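Local coordinates for pyruvate formate-lyase 2 (Archaeoglobus fulgidus, PDB 2F3O), which is of unknown function but belongs to the glycyl radical enzymes, alongside pyruvate formate-lyase and glycerol dehydratase, and probably acts as a lyase, at residues G152-V156 and S435-D440; Y269-I273 and Q329-Q333. Numbering follows the deposited sequence.

Contact 1 of 2, residues G152-V156 and S435-D440; sequences GISHV and SFTSSD. With GOL (glycerol), chain D.
The loop 152-156 crosses 435-440 with its end-to-end direction 123° away, pairing H155 with S439 (CA to CA 5.6 Å) and V156 with F436 (6.3 Å). H155 takes left-handed backbone angles (48/61), as does S438 (36/66), where the strand beginning at S435 is interrupted. One water bridges the backbones: it donates to H155 O at 2.9 Å and accepts from S438 N at 2.8 Å. F436, chi1 t, meets I153 (CG2 to F436 CZ 3.5 Å) and lies edge-on to V156 (CG1 to F436 CE1 4.0 Å). Strand 435-445 belongs to the mixed sheet it shares with 535-543, part of the barrel that houses the active site in glycyl radical enzymes. H155, chi1 m, is fixed by ND1 donating to I153 O at 2.8 Å, with D440 N over one ring face. Its NE2 shares a 3.1 Å hydrogen bond with glycerol O2, which donates to D440 OD2 at 3.1 Å; Q541 holds OD1, the other oxygen of D440.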
loop_
_atom_site.group_PDB
_atom_site.type_symbol
_atom_site.label_atom_id
_atom_site.label_comp_id
_atom_site.label_asym_id
_atom_site.label_seq_id
_atom_site.Cartn_x
_atom_site.Cartn_y
_atom_site.Cartn_z
ATOM N N GLY A 152 8.389 -29.244 6.768
ATOM C CA GLY A 152 8.948 -27.952 7.173
ATOM C C GLY A 152 9.625 -27.283 5.988
ATOM O O GLY A 152 9.545 -27.796 4.864
ATOM N N ILE A 153 10.290 -26.147 6.210
ATOM C CA ILE A 153 10.890 -25.424 5.084
ATOM C C ILE A 153 12.401 -25.560 4.958
ATOM O O ILE A 153 12.863 -26.155 3.993
ATOM C CB ILE A 153 10.504 -23.936 5.040
ATOM C CG1 ILE A 153 8.997 -23.775 5.225
ATOM C CG2 ILE A 153 10.980 -23.297 3.724
ATOM C CD1 ILE A 153 8.200 -24.353 4.113
ATOM N N SER A 154 13.158 -25.006 5.907
ATOM C CA SER A 154 14.628 -24.991 5.838
ATOM C C SER A 154 15.171 -24.514 4.477
ATOM O O SER A 154 14.685 -23.514 3.927
ATOM C CB SER A 154 15.210 -26.360 6.185
ATOM O OG SER A 154 14.938 -26.733 7.520
ATOM N N HIS A 155 16.151 -25.238 3.935
ATOM C CA HIS A 155 16.743 -24.919 2.625
ATOM C C HIS A 155 17.124 -23.474 2.433
ATOM O O HIS A 155 16.584 -22.814 1.563
ATOM C CB HIS A 155 15.807 -25.313 1.483
ATOM C CG HIS A 155 15.559 -26.776 1.403
ATOM N ND1 HIS A 155 14.643 -27.412 2.210
ATOM C CD2 HIS A 155 16.124 -27.732 0.634
ATOM C CE1 HIS A 155 14.641 -28.699 1.930
ATOM N NE2 HIS A 155 15.548 -28.924 0.995
ATOM N N VAL A 156 18.017 -22.974 3.260
ATOM C CA VAL A 156 18.461 -21.610 3.113
ATOM C C VAL A 156 19.886 -21.554 3.609
ATOM O O VAL A 156 20.212 -22.186 4.611
ATOM C CB VAL A 156 17.524 -20.615 3.883
ATOM C CG1 VAL A 156 17.238 -21.086 5.290
ATOM C CG2 VAL A 156 18.090 -19.201 3.877
ATOM N N SER A 435 17.187 -13.951 1.353
ATOM C CA SER A 435 16.174 -14.678 0.609
ATOM C C SER A 435 15.672 -15.936 1.304
ATOM O O SER A 435 16.365 -16.540 2.104
ATOM C CB SER A 435 16.660 -15.000 -0.800
ATOM O OG SER A 435 17.868 -15.728 -0.803
ATOM N N PHE A 436 14.445 -16.313 1.009
ATOM C CA PHE A 436 13.920 -17.550 1.499
ATOM C C PHE A 436 13.376 -18.191 0.252
ATOM O O PHE A 436 12.340 -17.754 -0.271
ATOM C CB PHE A 436 12.800 -17.267 2.470
ATOM C CG PHE A 436 12.541 -18.378 3.456
ATOM C CD1 PHE A 436 13.591 -19.018 4.099
ATOM C CD2 PHE A 436 11.234 -18.732 3.800
ATOM C CE1 PHE A 436 13.346 -20.001 5.037
ATOM C CE2 PHE A 436 10.993 -19.714 4.733
ATOM C CZ PHE A 436 12.055 -20.349 5.349
ATOM N N THR A 437 14.065 -19.212 -0.244
ATOM C CA THR A 437 13.732 -19.751 -1.563
ATOM C C THR A 437 13.017 -21.089 -1.572
ATOM O O THR A 437 12.630 -21.532 -2.648
ATOM C CB THR A 437 14.960 -19.893 -2.440
ATOM O OG1 THR A 437 15.856 -20.836 -1.833
ATOM C CG2 THR A 437 15.643 -18.539 -2.600
ATOM N N SER A 438 12.818 -21.688 -0.388
ATOM C CA SER A 438 12.244 -23.047 -0.194
ATOM C C SER A 438 12.710 -23.951 -1.310
ATOM O O SER A 438 11.925 -24.363 -2.172
ATOM C CB SER A 438 10.715 -23.034 -0.117
ATOM O OG SER A 438 10.243 -24.244 0.454
ATOM N N SER A 439 14.004 -24.208 -1.322
ATOM C CA SER A 439 14.634 -24.534 -2.565
ATOM C C SER A 439 14.344 -25.952 -3.039
ATOM O O SER A 439 14.561 -26.265 -4.197
ATOM C CB SER A 439 16.116 -24.265 -2.466
ATOM O OG SER A 439 16.735 -25.315 -1.752
ATOM N N ASP A 440 13.831 -26.808 -2.162
ATOM C CA ASP A 440 13.350 -28.109 -2.618
ATOM C C ASP A 440 11.924 -28.296 -2.175
ATOM O O ASP A 440 11.635 -29.207 -1.419
ATOM C CB ASP A 440 14.196 -29.256 -2.069
ATOM C CG ASP A 440 14.104 -30.510 -2.931
ATOM O OD1 ASP A 440 13.598 -30.421 -4.062
ATOM O OD2 ASP A 440 14.533 -31.590 -2.484
HETATM C C1 GOL D . 18.610 -30.239 -1.124
HETATM O O1 GOL D . 17.568 -29.590 -1.794
HETATM C C2 GOL D . 18.103 -31.549 -0.563
HETATM O O2 GOL D . 16.725 -31.511 -0.233
HETATM C C3 GOL D . 18.965 -31.804 0.650
HETATM O O3 GOL D . 19.034 -33.190 0.835
HETATM O O HOH W 1 14.167 -21.344 2.081
#

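Contact 2 of 2, residues Y269-I273 and Q329-Q333. With GOL (glycerol), chain D.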
loop_
_atom_site.group_PDB
_atom_site.type_symbol
_atom_site.label_atom_id
_atom_site.label_comp_id
_atom_site.label_asym_id
_atom_site.label_seq_id
_atom_site.Cartn_x
_atom_site.Cartn_y
_atom_site.Cartn_z
ATOM N N TYR A 269 14.044 -28.437 10.378
ATOM C CA TYR A 269 14.328 -29.806 9.970
ATOM C C TYR A 269 15.608 -29.930 9.130
ATOM O O TYR A 269 16.112 -28.952 8.590
ATOM C CB TYR A 269 13.077 -30.497 9.373
ATOM C CG TYR A 269 12.924 -30.436 7.884
ATOM C CD1 TYR A 269 12.795 -31.603 7.141
ATOM C CD2 TYR A 269 12.905 -29.213 7.210
ATOM C CE1 TYR A 269 12.655 -31.568 5.759
ATOM C CE2 TYR A 269 12.782 -29.159 5.823
ATOM C CZ TYR A 269 12.649 -30.346 5.102
ATOM O OH TYR A 269 12.536 -30.295 3.734
ATOM N N GLU A 270 16.112 -31.157 9.054
ATOM C CA GLU A 270 17.484 -31.519 8.651
ATOM C C GLU A 270 17.969 -31.111 7.274
ATOM O O GLU A 270 19.140 -31.305 6.973
ATOM C CB GLU A 270 17.611 -33.033 8.703
ATOM C CG GLU A 270 16.508 -33.676 9.508
ATOM C CD GLU A 270 15.305 -34.148 8.683
ATOM O OE1 GLU A 270 15.484 -34.565 7.511
ATOM O OE2 GLU A 270 14.171 -34.107 9.228
ATOM N N GLN A 271 17.098 -30.577 6.424
ATOM C CA GLN A 271 17.483 -30.377 5.040
ATOM C C GLN A 271 18.050 -28.999 4.694
ATOM O O GLN A 271 17.359 -27.980 4.750
ATOM C CB GLN A 271 16.336 -30.735 4.100
ATOM C CG GLN A 271 15.752 -32.084 4.362
ATOM C CD GLN A 271 16.756 -33.160 4.167
ATOM O OE1 GLN A 271 17.390 -33.215 3.122
ATOM N NE2 GLN A 271 16.918 -34.033 5.163
ATOM N N ALA A 272 19.326 -28.997 4.345
ATOM C CA ALA A 272 19.929 -27.935 3.558
ATOM C C ALA A 272 20.144 -26.611 4.248
ATOM O O ALA A 272 20.213 -25.592 3.578
ATOM C CB ALA A 272 19.209 -27.749 2.237
ATOM N N ILE A 273 20.241 -26.620 5.572
ATOM C CA ILE A 273 20.577 -25.408 6.294
ATOM C C ILE A 273 22.060 -25.163 6.058
ATOM O O ILE A 273 22.899 -25.890 6.568
ATOM C CB ILE A 273 20.310 -25.568 7.786
ATOM C CG1 ILE A 273 18.889 -26.046 8.012
ATOM C CG2 ILE A 273 20.539 -24.269 8.517
ATOM C CD1 ILE A 273 18.558 -26.230 9.460
ATOM N N GLN A 329 21.439 -40.748 2.463
ATOM C CA GLN A 329 21.605 -39.987 3.702
ATOM C C GLN A 329 21.698 -38.479 3.478
ATOM O O GLN A 329 22.672 -37.827 3.871
ATOM C CB GLN A 329 22.819 -40.490 4.476
ATOM C CG GLN A 329 22.723 -41.945 4.859
ATOM C CD GLN A 329 23.945 -42.413 5.607
ATOM O OE1 GLN A 329 25.077 -42.044 5.272
ATOM N NE2 GLN A 329 23.731 -43.231 6.630
ATOM N N ALA A 330 20.683 -37.942 2.816
ATOM C CA ALA A 330 20.728 -36.578 2.327
ATOM C C ALA A 330 20.285 -35.604 3.395
ATOM O O ALA A 330 19.142 -35.618 3.841
ATOM C CB ALA A 330 19.852 -36.464 1.124
ATOM N N THR A 331 21.208 -34.770 3.837
ATOM C CA THR A 331 20.853 -33.692 4.740
ATOM C C THR A 331 21.330 -32.399 4.100
ATOM O O THR A 331 20.532 -31.504 3.825
ATOM C CB THR A 331 21.477 -33.874 6.131
ATOM O OG1 THR A 331 22.893 -34.071 6.012
ATOM C CG2 THR A 331 20.857 -35.072 6.826
ATOM N N ASN A 332 22.639 -32.320 3.882
ATOM C CA ASN A 332 23.242 -31.349 2.987
ATOM C C ASN A 332 23.414 -29.938 3.484
ATOM O O ASN A 332 22.948 -28.998 2.845
ATOM C CB ASN A 332 22.607 -31.403 1.600
ATOM C CG ASN A 332 22.952 -32.669 0.894
ATOM O OD1 ASN A 332 24.115 -32.919 0.653
ATOM N ND2 ASN A 332 21.965 -33.501 0.606
ATOM N N GLN A 333 24.084 -29.803 4.624
ATOM C CA GLN A 333 24.571 -28.510 5.056
ATOM C C GLN A 333 25.624 -28.097 4.063
ATOM O O GLN A 333 26.723 -28.613 4.085
ATOM C CB GLN A 333 25.204 -28.585 6.445
ATOM C CG GLN A 333 24.214 -28.750 7.569
ATOM C CD GLN A 333 24.868 -29.260 8.819
ATOM O OE1 GLN A 333 25.577 -28.528 9.504
ATOM N NE2 GLN A 333 24.629 -30.525 9.132
HETATM C C1 GOL D . 18.610 -30.239 -1.124
HETATM O O1 GOL D . 17.568 -29.590 -1.794
HETATM C C2 GOL D . 18.103 -31.549 -0.563
HETATM O O2 GOL D . 16.725 -31.511 -0.233
HETATM C C3 GOL D . 18.965 -31.804 0.650
HETATM O O3 GOL D . 19.034 -33.190 0.835
#
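T331 has the largest share of surface buried here, and most of its work is done by the backbone: T331 O accepts from A272 N at 2.8 Å and also receives a CA-H...O contact from Q271 CA at 3.5 Å. Neither loop is regular here, yet Q271 faces T331 at 4.7 Å and A272 faces N332 at 4.8 Å between CA atoms. Q271, with chi1 and chi2 both m, folds its amide across to the other loop, so that NE2 donates to A330 O at 3.0 Å and to E270 OE1 at 2.8 Å. I273 contributes mainly through its carbonyl: I273 O packs against Q333 CG at 3.3 Å and takes a CA-H...O contact from Q333 CA at 3.5 Å, while Q261 of helix 250-267 binds both I273 O and the side-chain oxygen of Q333. Glycerol sits against the two loops, its O3 donating to Q271 OE1 at 2.8 Å and accepting from N332 ND2 at 3.0 Å. With NE2 spent on protein acceptors, the Q271 amide turns its oxygen to the ligand, while N332 offers a donor: together they give one hydroxyl complementary partners, consistent with a pocket suited to a polar, hydroxylated compound.

In the fold
Contact 2 is nested within the chain loop closed by contact 1, and their centres lie 11 Å apart. They touch directly where 152-156 meets 269-273: S154 OG is 2.7 Å from Y269 O and H155 N is 3.1 Å from Q271 O, both probable hydrogen bonds, and H155 CE1 packs 3.2 Å from Y269 OH. One glycerol spans the two, O2 held by contact 1 and O3 by contact 2, with E428 as a further partner. N332 also touches W753, next in sequence to the predicted radical glycine G752. The glycerol therefore probably occupies the substrate pocket, although the natural substrate is not known.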